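Local coordinates for putative peptidoglycan-binding/hydrolysing protein (Peptoclostridium difficile, PDB 5TV7) that probably binds, and may hydrolyse, the peptidoglycan of the bacterial cell wall, and in this crystal holds glutamine hydroxamate in a pocket, at residues Gly28-Tyr33 against Val78-Thr83; Glu60-Glu65 against Val132-Ser137; Thr106-Lys111 against Ile161-Trp166; Ile123-Leu128 against Asp167-Leu172. One frame throughout, in Å; residues are numbered along the deposited sequence. Where two conformers were deposited one is given.

Contact 1: residues Gly28-Tyr33 against Val78-Thr83; sequences GYIYTY and VYASYT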
# COMPACT_ATOMS: atom_id res chain seq x y z
N GLY A 28 -8.32 4.38 -8.01
CA GLY A 28 -7.93 3.35 -8.96
C GLY A 28 -8.94 2.22 -8.96
O GLY A 28 -10.07 2.40 -8.49
N TYR A 29 -8.53 1.07 -9.46
CA TYR A 29 -9.41 -0.09 -9.56
C TYR A 29 -8.87 -1.32 -8.82
O TYR A 29 -7.67 -1.59 -8.84
CB TYR A 29 -9.66 -0.42 -11.04
CG TYR A 29 -10.44 0.67 -11.74
CD1 TYR A 29 -9.80 1.80 -12.26
CD2 TYR A 29 -11.83 0.60 -11.84
CE1 TYR A 29 -10.52 2.81 -12.87
CE2 TYR A 29 -12.56 1.61 -12.45
CZ TYR A 29 -11.90 2.71 -12.97
OH TYR A 29 -12.62 3.71 -13.57
N ILE A 30 -9.78 -2.04 -8.18
CA ILE A 30 -9.45 -3.27 -7.47
C ILE A 30 -9.72 -4.42 -8.43
O ILE A 30 -10.80 -4.50 -9.02
CB ILE A 30 -10.32 -3.49 -6.21
CG1 ILE A 30 -10.17 -2.31 -5.24
CG2 ILE A 30 -9.94 -4.80 -5.51
CD1 ILE A 30 -11.09 -2.40 -4.03
N TYR A 31 -8.74 -5.29 -8.58
CA TYR A 31 -8.83 -6.46 -9.44
C TYR A 31 -8.52 -7.68 -8.62
O TYR A 31 -7.88 -7.60 -7.57
CB TYR A 31 -7.77 -6.40 -10.54
CG TYR A 31 -7.95 -5.29 -11.55
CD1 TYR A 31 -8.77 -5.48 -12.66
CD2 TYR A 31 -7.29 -4.07 -11.40
CE1 TYR A 31 -8.93 -4.47 -13.60
CE2 TYR A 31 -7.45 -3.06 -12.34
CZ TYR A 31 -8.28 -3.27 -13.43
OH TYR A 31 -8.46 -2.28 -14.37
N THR A 32 -8.98 -8.83 -9.10
CA THR A 32 -8.60 -10.10 -8.53
C THR A 32 -7.38 -10.48 -9.38
O THR A 32 -7.24 -9.99 -10.51
CB THR A 32 -9.69 -11.17 -8.66
OG1 THR A 32 -10.03 -11.32 -10.04
CG2 THR A 32 -10.93 -10.77 -7.86
N TYR A 33 -6.52 -11.33 -8.84
CA TYR A 33 -5.33 -11.77 -9.56
C TYR A 33 -5.69 -12.33 -10.95
O TYR A 33 -5.04 -11.99 -11.94
CB TYR A 33 -4.54 -12.78 -8.72
CG TYR A 33 -3.33 -13.38 -9.41
CD1 TYR A 33 -2.28 -12.58 -9.85
CD2 TYR A 33 -3.22 -14.76 -9.59
CE1 TYR A 33 -1.17 -13.13 -10.47
CE2 TYR A 33 -2.11 -15.33 -10.21
CZ TYR A 33 -1.09 -14.51 -10.64
OH TYR A 33 0.01 -15.06 -11.25
N VAL A 78 -12.99 -2.89 -10.09
CA VAL A 78 -13.95 -2.17 -9.26
C VAL A 78 -13.30 -0.89 -8.76
O VAL A 78 -12.25 -0.94 -8.11
CB VAL A 78 -14.37 -3.02 -8.05
CG1 VAL A 78 -15.30 -2.23 -7.13
CG2 VAL A 78 -15.03 -4.31 -8.51
N TYR A 79 -13.92 0.25 -9.04
CA TYR A 79 -13.37 1.55 -8.63
C TYR A 79 -13.34 1.70 -7.11
O TYR A 79 -14.26 1.26 -6.42
CB TYR A 79 -14.13 2.71 -9.28
CG TYR A 79 -13.52 4.07 -9.03
CD1 TYR A 79 -12.46 4.54 -9.79
CD2 TYR A 79 -14.01 4.90 -8.02
CE1 TYR A 79 -11.88 5.78 -9.56
CE2 TYR A 79 -13.45 6.15 -7.77
CZ TYR A 79 -12.39 6.59 -8.54
OH TYR A 79 -11.85 7.83 -8.31
N ALA A 80 -12.25 2.27 -6.61
CA ALA A 80 -12.08 2.53 -5.18
C ALA A 80 -11.27 3.81 -5.02
O ALA A 80 -10.39 4.09 -5.83
CB ALA A 80 -11.40 1.37 -4.48
N SER A 81 -11.57 4.56 -3.97
CA SER A 81 -10.92 5.82 -3.67
C SER A 81 -10.55 5.84 -2.18
O SER A 81 -11.43 5.80 -1.32
CB SER A 81 -11.88 6.96 -4.03
OG SER A 81 -11.29 8.22 -3.81
N TYR A 82 -9.25 5.87 -1.87
CA TYR A 82 -8.78 5.82 -0.48
C TYR A 82 -8.23 7.13 0.04
O TYR A 82 -7.51 7.84 -0.66
CB TYR A 82 -7.65 4.79 -0.33
CG TYR A 82 -8.00 3.38 -0.70
CD1 TYR A 82 -8.77 2.59 0.15
CD2 TYR A 82 -7.52 2.81 -1.87
CE1 TYR A 82 -9.07 1.28 -0.17
CE2 TYR A 82 -7.82 1.49 -2.20
CZ TYR A 82 -8.60 0.73 -1.35
OH TYR A 82 -8.90 -0.57 -1.68
N THR A 83 -8.53 7.40 1.31
CA THR A 83 -7.99 8.54 2.05
C THR A 83 -7.48 7.97 3.38
O THR A 83 -7.80 6.85 3.73
CB THR A 83 -9.02 9.64 2.28
OG1 THR A 83 -10.19 9.07 2.88
CG2 THR A 83 -9.41 10.30 0.96

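Contact 2: residues Glu60-Glu65 against Val132-Ser137; sequences EIFVPE and VGIDSS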
# COMPACT_ATOMS: atom_id res chain seq x y z
N GLU A 60 -6.60 -9.97 -4.03
CA GLU A 60 -6.96 -8.61 -4.44
C GLU A 60 -5.73 -7.76 -4.68
O GLU A 60 -4.77 -7.81 -3.91
CB GLU A 60 -7.85 -7.93 -3.42
CG GLU A 60 -9.26 -8.49 -3.38
CD GLU A 60 -10.21 -7.62 -2.58
OE1 GLU A 60 -9.74 -6.67 -1.91
OE2 GLU A 60 -11.44 -7.88 -2.64
N ILE A 61 -5.77 -7.00 -5.77
CA ILE A 61 -4.71 -6.07 -6.11
C ILE A 61 -5.38 -4.76 -6.47
O ILE A 61 -6.32 -4.74 -7.27
CB ILE A 61 -3.88 -6.54 -7.34
CG1 ILE A 61 -3.44 -8.01 -7.18
CG2 ILE A 61 -2.68 -5.62 -7.54
CD1 ILE A 61 -2.87 -8.62 -8.43
N PHE A 62 -4.93 -3.68 -5.85
CA PHE A 62 -5.45 -2.35 -6.15
C PHE A 62 -4.47 -1.67 -7.09
O PHE A 62 -3.27 -1.58 -6.80
CB PHE A 62 -5.68 -1.52 -4.89
CG PHE A 62 -6.09 -0.09 -5.15
CD1 PHE A 62 -7.37 0.21 -5.61
CD2 PHE A 62 -5.20 0.95 -4.93
CE1 PHE A 62 -7.75 1.53 -5.85
CE2 PHE A 62 -5.57 2.27 -5.18
CZ PHE A 62 -6.85 2.56 -5.63
N VAL A 63 -4.99 -1.20 -8.22
CA VAL A 63 -4.19 -0.55 -9.25
C VAL A 63 -4.58 0.92 -9.30
O VAL A 63 -5.68 1.25 -9.71
CB VAL A 63 -4.45 -1.17 -10.63
CG1 VAL A 63 -3.65 -0.45 -11.71
CG2 VAL A 63 -4.12 -2.66 -10.60
N PRO A 64 -3.67 1.81 -8.86
CA PRO A 64 -3.99 3.23 -8.91
C PRO A 64 -4.01 3.78 -10.33
O PRO A 64 -3.36 3.24 -11.22
CB PRO A 64 -2.88 3.88 -8.08
CG PRO A 64 -1.77 2.91 -8.07
CD PRO A 64 -2.31 1.55 -8.34
N GLU A 65 -4.79 4.85 -10.53
CA GLU A 65 -4.87 5.50 -11.83
C GLU A 65 -3.52 6.12 -12.23
O GLU A 65 -3.25 6.31 -13.43
CB GLU A 65 -6.00 6.55 -11.85
CG GLU A 65 -5.82 7.72 -10.88
CD GLU A 65 -7.04 8.63 -10.78
OE1 GLU A 65 -6.94 9.66 -10.07
OE2 GLU A 65 -8.10 8.34 -11.39
N VAL A 132 5.18 0.58 -5.49
CA VAL A 132 5.04 -0.72 -4.83
C VAL A 132 3.73 -1.24 -5.37
O VAL A 132 2.86 -0.45 -5.74
CB VAL A 132 4.93 -0.62 -3.29
CG1 VAL A 132 6.08 0.17 -2.71
CG2 VAL A 132 3.62 0.02 -2.85
N GLY A 133 3.57 -2.54 -5.44
CA GLY A 133 2.28 -3.09 -5.87
C GLY A 133 1.42 -3.10 -4.62
O GLY A 133 1.92 -3.42 -3.53
N ILE A 134 0.15 -2.74 -4.75
CA ILE A 134 -0.75 -2.73 -3.60
C ILE A 134 -1.53 -4.04 -3.59
O ILE A 134 -2.69 -4.10 -4.03
CB ILE A 134 -1.68 -1.51 -3.61
CG1 ILE A 134 -0.83 -0.23 -3.67
CG2 ILE A 134 -2.59 -1.52 -2.39
CD1 ILE A 134 -1.61 1.01 -4.02
N ASP A 135 -0.88 -5.08 -3.08
CA ASP A 135 -1.45 -6.44 -3.02
C ASP A 135 -1.38 -7.09 -1.65
O ASP A 135 -1.54 -8.30 -1.55
CB ASP A 135 -0.73 -7.34 -4.04
CG ASP A 135 0.78 -7.50 -3.74
OD1 ASP A 135 1.31 -6.93 -2.75
OD2 ASP A 135 1.43 -8.22 -4.54
N SER A 136 -1.11 -6.31 -0.61
CA SER A 136 -1.04 -6.83 0.77
C SER A 136 0.13 -7.76 1.08
O SER A 136 0.16 -8.30 2.16
CB SER A 136 -2.35 -7.56 1.17
OG SER A 136 -3.48 -6.78 0.89
N SER A 137 1.07 -7.96 0.14
CA SER A 137 2.25 -8.80 0.40
C SER A 137 3.52 -7.93 0.41
O SER A 137 3.80 -7.20 -0.54
CB SER A 137 2.38 -9.92 -0.62
OG SER A 137 1.46 -10.96 -0.32
O HOH W 1 -4.70 -6.80 -1.41
O HOH W 2 -0.82 -2.27 -7.32

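Contact 3: residues Thr106-Lys111 against Ile161-Trp166; sequences TKVIRK and IGPATW. With HGA (glutamine hydroxamate), chain C.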
# COMPACT_ATOMS: atom_id res chain seq x y z
N THR A 106 1.34 0.24 16.50
CA THR A 106 2.26 -0.52 17.34
C THR A 106 2.66 -1.82 16.66
O THR A 106 3.57 -2.49 17.13
CB THR A 106 1.67 -0.89 18.73
OG1 THR A 106 0.48 -1.67 18.56
CG2 THR A 106 1.36 0.35 19.54
N LYS A 107 1.96 -2.20 15.58
CA LYS A 107 2.28 -3.43 14.85
C LYS A 107 3.53 -3.23 14.03
O LYS A 107 3.72 -2.19 13.42
CB LYS A 107 1.15 -3.85 13.91
CG LYS A 107 -0.15 -4.18 14.61
CD LYS A 107 -0.12 -5.48 15.39
CE LYS A 107 -1.30 -5.57 16.36
NZ LYS A 107 -2.62 -5.23 15.75
N VAL A 108 4.41 -4.22 14.04
CA VAL A 108 5.62 -4.17 13.26
C VAL A 108 5.44 -5.10 12.06
O VAL A 108 5.07 -6.26 12.25
CB VAL A 108 6.84 -4.58 14.10
CG1 VAL A 108 8.10 -4.62 13.25
CG2 VAL A 108 7.04 -3.61 15.26
N ILE A 109 5.63 -4.59 10.84
CA ILE A 109 5.61 -5.45 9.65
C ILE A 109 6.95 -5.37 8.91
O ILE A 109 7.65 -4.35 8.97
CB ILE A 109 4.42 -5.20 8.70
CG1 ILE A 109 4.31 -3.74 8.32
CG2 ILE A 109 3.13 -5.67 9.36
CD1 ILE A 109 3.22 -3.45 7.31
N ARG A 110 7.28 -6.43 8.19
CA ARG A 110 8.54 -6.52 7.47
C ARG A 110 8.42 -7.47 6.28
O ARG A 110 7.38 -8.11 6.08
CB ARG A 110 9.62 -7.00 8.43
CG ARG A 110 9.22 -8.26 9.17
CD ARG A 110 10.19 -8.55 10.29
NE ARG A 110 11.54 -8.82 9.81
CZ ARG A 110 12.58 -9.01 10.61
NH1 ARG A 110 12.42 -8.96 11.93
NH2 ARG A 110 13.78 -9.24 10.10
N LYS A 111 9.49 -7.55 5.50
CA LYS A 111 9.51 -8.41 4.32
C LYS A 111 9.12 -9.85 4.68
O LYS A 111 9.68 -10.43 5.61
CB LYS A 111 10.86 -8.36 3.61
CG LYS A 111 10.85 -9.14 2.30
CD LYS A 111 12.14 -8.98 1.53
CE LYS A 111 12.03 -9.72 0.21
NZ LYS A 111 13.34 -9.71 -0.49
N ILE A 161 8.54 -1.60 9.07
CA ILE A 161 7.57 -0.57 9.42
C ILE A 161 7.13 -0.83 10.85
O ILE A 161 6.40 -1.77 11.13
CB ILE A 161 6.36 -0.53 8.49
CG1 ILE A 161 6.82 -0.45 7.02
CG2 ILE A 161 5.48 0.66 8.87
CD1 ILE A 161 5.69 -0.51 6.01
N GLY A 162 7.63 -0.00 11.75
CA GLY A 162 7.29 -0.02 13.15
C GLY A 162 6.72 1.34 13.51
O GLY A 162 6.44 2.15 12.62
N PRO A 163 6.56 1.60 14.80
CA PRO A 163 5.95 2.84 15.30
C PRO A 163 6.42 4.15 14.66
O PRO A 163 5.59 4.95 14.25
CB PRO A 163 6.31 2.81 16.79
CG PRO A 163 6.29 1.36 17.12
CD PRO A 163 6.78 0.63 15.89
N ALA A 164 7.74 4.36 14.57
CA ALA A 164 8.25 5.61 14.01
C ALA A 164 7.90 5.76 12.53
O ALA A 164 7.55 6.85 12.08
CB ALA A 164 9.76 5.71 14.21
N THR A 165 7.99 4.67 11.78
CA THR A 165 7.70 4.72 10.35
C THR A 165 6.19 4.90 10.10
O THR A 165 5.80 5.65 9.21
CB THR A 165 8.28 3.49 9.62
OG1 THR A 165 9.70 3.48 9.78
CG2 THR A 165 7.96 3.54 8.11
N TRP A 166 5.35 4.25 10.92
CA TRP A 166 3.90 4.42 10.80
C TRP A 166 3.53 5.85 11.07
O TRP A 166 2.71 6.42 10.36
CB TRP A 166 3.12 3.58 11.79
CG TRP A 166 3.00 2.13 11.51
CD1 TRP A 166 3.42 1.11 12.32
CD2 TRP A 166 2.40 1.52 10.37
NE1 TRP A 166 3.09 -0.10 11.76
CE2 TRP A 166 2.46 0.13 10.56
CE3 TRP A 166 1.79 2.01 9.21
CZ2 TRP A 166 1.97 -0.79 9.62
CZ3 TRP A 166 1.29 1.11 8.28
CH2 TRP A 166 1.38 -0.28 8.50
N HGA C . 11.78 0.70 11.82
CA HGA C . 11.06 0.57 13.08
CB HGA C . 12.07 0.42 14.22
CG HGA C . 11.56 -0.43 15.39
CD HGA C . 11.49 -1.90 15.05
OE1 HGA C . 10.42 -2.48 15.12
NE2 HGA C . 12.62 -2.52 14.69
OZ2 HGA C . 12.62 -3.86 14.33
C HGA C . 10.15 1.76 13.27
O HGA C . 9.73 2.34 12.25
OXT HGA C . 9.81 2.12 14.42

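Contact 4: residues Ile123-Leu128 against Asp167-Leu172; sequences IMLTLL and DKLGRL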
# COMPACT_ATOMS: atom_id res chain seq x y z
N ILE A 123 -0.68 1.51 0.43
CA ILE A 123 -1.51 2.60 0.01
C ILE A 123 -0.84 3.93 0.35
O ILE A 123 -0.74 4.79 -0.50
CB ILE A 123 -2.91 2.51 0.63
CG1 ILE A 123 -3.68 1.40 -0.10
CG2 ILE A 123 -3.63 3.84 0.50
CD1 ILE A 123 -4.93 0.95 0.61
N MSE A 124 -0.34 4.06 1.57
CA MSE A 124 0.32 5.30 2.00
C MSE A 124 1.60 5.57 1.23
O MSE A 124 1.86 6.71 0.82
CB MSE A 124 0.56 5.23 3.50
CG MSE A 124 -0.78 5.38 4.21
SE MSE A 124 -0.53 5.60 6.15
CE MSE A 124 -0.03 3.77 6.54
N LEU A 125 2.41 4.54 1.01
CA LEU A 125 3.66 4.69 0.25
C LEU A 125 3.33 5.11 -1.19
O LEU A 125 3.99 6.01 -1.74
CB LEU A 125 4.47 3.40 0.26
CG LEU A 125 5.10 3.01 1.58
CD1 LEU A 125 5.53 1.55 1.56
CD2 LEU A 125 6.29 3.91 1.88
N THR A 126 2.29 4.51 -1.76
CA THR A 126 1.88 4.88 -3.11
C THR A 126 1.43 6.36 -3.20
O THR A 126 1.76 7.03 -4.17
CB THR A 126 0.81 3.93 -3.66
OG1 THR A 126 1.31 2.59 -3.62
CG2 THR A 126 0.46 4.28 -5.08
N LEU A 127 0.72 6.85 -2.17
CA LEU A 127 0.33 8.28 -2.13
C LEU A 127 1.53 9.22 -2.12
O LEU A 127 1.44 10.33 -2.62
CB LEU A 127 -0.53 8.59 -0.90
CG LEU A 127 -2.00 8.26 -0.96
CD1 LEU A 127 -2.62 8.39 0.42
CD2 LEU A 127 -2.70 9.17 -1.96
N LEU A 128 2.63 8.78 -1.52
CA LEU A 128 3.85 9.58 -1.44
C LEU A 128 4.74 9.44 -2.66
O LEU A 128 5.83 10.01 -2.70
CB LEU A 128 4.62 9.24 -0.18
CG LEU A 128 3.86 9.56 1.10
CD1 LEU A 128 4.70 9.15 2.29
CD2 LEU A 128 3.49 11.04 1.17
N ASP A 167 4.14 6.43 12.10
CA ASP A 167 3.85 7.80 12.49
C ASP A 167 4.16 8.77 11.37
O ASP A 167 3.35 9.67 11.07
CB ASP A 167 4.68 8.15 13.73
CG ASP A 167 4.47 9.58 14.18
OD1 ASP A 167 3.38 9.93 14.67
OD2 ASP A 167 5.44 10.37 14.06
N LYS A 168 5.30 8.57 10.72
CA LYS A 168 5.72 9.47 9.65
C LYS A 168 4.80 9.30 8.44
O LYS A 168 4.36 10.27 7.85
CB LYS A 168 7.20 9.25 9.28
CG LYS A 168 7.81 10.37 8.46
CD LYS A 168 7.97 11.64 9.29
CE LYS A 168 8.32 12.82 8.42
NZ LYS A 168 8.15 14.13 9.13
N LEU A 169 4.48 8.05 8.09
CA LEU A 169 3.56 7.79 6.99
C LEU A 169 2.21 8.45 7.24
O LEU A 169 1.64 9.07 6.34
CB LEU A 169 3.35 6.28 6.81
CG LEU A 169 4.50 5.53 6.13
CD1 LEU A 169 4.30 4.03 6.26
CD2 LEU A 169 4.60 5.95 4.67
N GLY A 170 1.72 8.28 8.46
CA GLY A 170 0.43 8.86 8.85
C GLY A 170 0.39 10.37 8.78
O GLY A 170 -0.58 10.93 8.27
N ARG A 171 1.43 11.03 9.29
CA ARG A 171 1.48 12.50 9.29
C ARG A 171 1.54 13.08 7.89
O ARG A 171 0.97 14.12 7.63
CB ARG A 171 2.66 13.02 10.12
CG ARG A 171 2.47 12.81 11.60
CD ARG A 171 3.70 13.21 12.39
NE ARG A 171 3.54 12.84 13.79
CZ ARG A 171 2.96 13.59 14.73
NH1 ARG A 171 2.46 14.79 14.45
NH2 ARG A 171 2.88 13.13 15.98
N LEU A 172 2.23 12.38 6.99
CA LEU A 172 2.38 12.84 5.61
C LEU A 172 1.17 12.56 4.72
O LEU A 172 0.98 13.26 3.75
CB LEU A 172 3.62 12.21 4.97
CG LEU A 172 4.95 12.66 5.58
CD1 LEU A 172 6.08 11.77 5.08
CD2 LEU A 172 5.23 14.12 5.27

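Contact 1: residues Gly28-Tyr33 against Val78-Thr83
Tyr79 turns the edge of its ring onto a face of Tyr29, a T-shaped pair with centroids 5.4 Å apart and planes at 71°. The rim atom that does the touching is Tyr79 CD1, which stands over the Tyr29 ring off its centre, 3.7 Å from Tyr29 CZ. Nearer the backbone, Tyr29 CE2 meets Tyr79 CB, also at 3.7 Å. The two residues form a non-hydrogen-bonded antiparallel pair, which sends both rings to the same face of the sheet; CG of Tyr79 is anti to its backbone N (chi1 -174°), whereas CG of Tyr29 lies beside its own.

On the other face, Ile30 CD1 rests 3.8 Å from Ala80 CB. It also reaches Tyr82 OH at 3.7 Å, the isoleucine crossing the tyrosine at about a right angle. The flanking pairs, Gly28 with Ala80 and Ile30 with Val78, are each closed by two backbone hydrogen bonds, the shortest from Ile30 N to Val78 O at 2.7 Å.

Within the first putative peptidoglycan-binding region, strand 26-32 lies between strand 78-87 and strand 60-64, whose Phe62 packs on Ile30 and Ala80 and meets the Tyr82 ring edge-to-face.

Contact 2: residues Glu60-Glu65 against Val132-Ser137
An outer strand of the antiparallel sheet, 60-64, meets the loop between helices 116-127 and 140-152 where Phe62 and Ile134 touch, so the contact joins the two putative peptidoglycan-binding regions of the chain. Phe62 N donates to Ile134 O at 2.9 Å in a nearly straight bond (171° at the hydrogen). The two side chains lie side by side and point the same way. Ile134 CD1 comes to the edge of the Phe62 ring, in its plane, 3.7 Å from Phe62 CD2, while Ile134 CB sits 3.6 Å from Phe62 O.

Two waters extend the seam. One donates to Phe62 O at 2.6 Å and accepts from Ile134 N; the other donates to Glu60 O and is hydrogen-bonded to Ser136 OG at 2.6 Å.

Asp135 shapes the loop from within. Its CG lies between the backbone N and the carbonyl carbon (chi1 62°), and OD1 accepts from Ser137 N at 3.1 Å, from above the carboxylate plane, closing an Asx turn. OD2 is gripped by His44 ND1 and Asn47 ND2.

Only one direct backbone bond joins the segments; water meets Glu60 O, Phe62 O and Ile134 N, three further backbone groups of this largely buried junction, and the carboxylate of Asp135 could favour a protonated His44.

Contact 3: residues Thr106-Lys111 against Ile161-Trp166
Trp166 NE1 donates to Lys107 O at 2.7 Å, with the acceptor almost in the indole plane, so the ring edge clasps the chain leading from strand 100-104 to helix 116-127. Beside it, Ile109 and Ile161 form a single antiparallel bridge that satisfies all four of its polar backbone atoms: Ile109 N gives to Ile161 O, and Ile161 N gives to Ile109 O, each at 2.9 Å.

Gly162 is the N-cap of helix 163-173, and the first turn of that helix receives the carboxylate of glutamine hydroxamate. The ligand atom O accepts from Thr165 N at 2.9 Å and from Thr165 OG1 at 2.7 Å, with a weak further bond from Gly162 N; OXT accepts from Ala164 N at 3.1 Å. Thr165 OG1 is held in turn by Gln150 NE2, a second-shell partner that probably fixes the hydroxyl. A negative group placed at a helix N-terminus should also be favoured by the helix dipole. The ligand is further hydrogen-bonded to Ile160 O and Asp158 OD2, while Val108 CG2 lies 3.6 Å from its OE1.

Apolar groups close the inner side. Ile109 CG1 lies between the backbone N and the carbonyl carbon (chi1 53°), meeting Ile161 CB, and CD1 beyond it reaches Trp166 CZ2 at 3.7 Å. Ile109 also packs on Val118 of helix 116-127. Trp166 on Met124 of that helix, and Thr165 on Phe149 of helix 140-152, set the ligand-binding helix start against both other helices of this region.

Contact 4: residues Ile123-Leu128 against Asp167-Leu172
Leu169 pushes its side chain against helix 116-127, where Met124, Leu125 and Leu128 receive it. Two helices of the second putative peptidoglycan-binding domain pack here, their short segments passing with axes 10.0 Å apart at 55°, with leucine branches and a selenium atom meeting between them. Leu169 CD2 takes the closest contact, 3.8 Å from Leu125 CD2, and also lies 4.0 Å from Leu128 CD1. At the base of the same side chain, Leu169 CB is 4.0 Å from SE of Met124, a selenomethionine in this crystal. The Met124 chain is extended as far as SE (chi2 -170°), which puts SE beside Leu169 O and Gly170 N; the bend at chi3 (-73°) then turns only the CE methyl. Phe149 of the third helix, 140-152, packs on Leu169 too, making this the buried, close-fitting part.

Toward the end of the first segment the contact nears solvent without losing closeness. Leu128, just past the helix, and Leu172 are both partly exposed, and meet at about a right angle, with Leu128 CD2 4.0 Å from Leu172 CB. Phe149 touches both. Farther from helix 116-127, Arg171 and Asp167 pair within their own helix: Arg171 NE donates to Asp167 OD1 at 3.0 Å and to OD2 at 3.1 Å, meeting both on their syn sides. Asp167 OD1 is also hydrogen-bonded to Tyr86 OH of strand 78-87.

No hydrogen bond links the two segments, so shape complementarity, not directional bonding, probably governs how the helices sit against each other, while the ion pair lies on the partly exposed side of helix 163-173.

How the contacts relate
Contacts 2 and 4 are buried, whereas contacts 1 and 3 are partly exposed and lie on opposite sides of the chain's centre. Contacts 1 and 2 reach the same sheet through neighbouring strands, with Tyr29 O and Val63 N probably hydrogen-bonded between them. Contacts 3 and 4 share helix 163-173 and touch where Trp166 CZ3 packs on the Met124 CE methyl. Thr126 of contact 4 meets Ile134 and Val132 of contact 2, and Ile123 packs on Tyr82 of contact 1, so sheet and helices form one continuous body. Chemistry follows place: strand bonding with an aromatic pair in contact 1, water-assisted joining in contact 2, ligand-binding backbone donors in contact 3, purely apolar helix packing in contact 4.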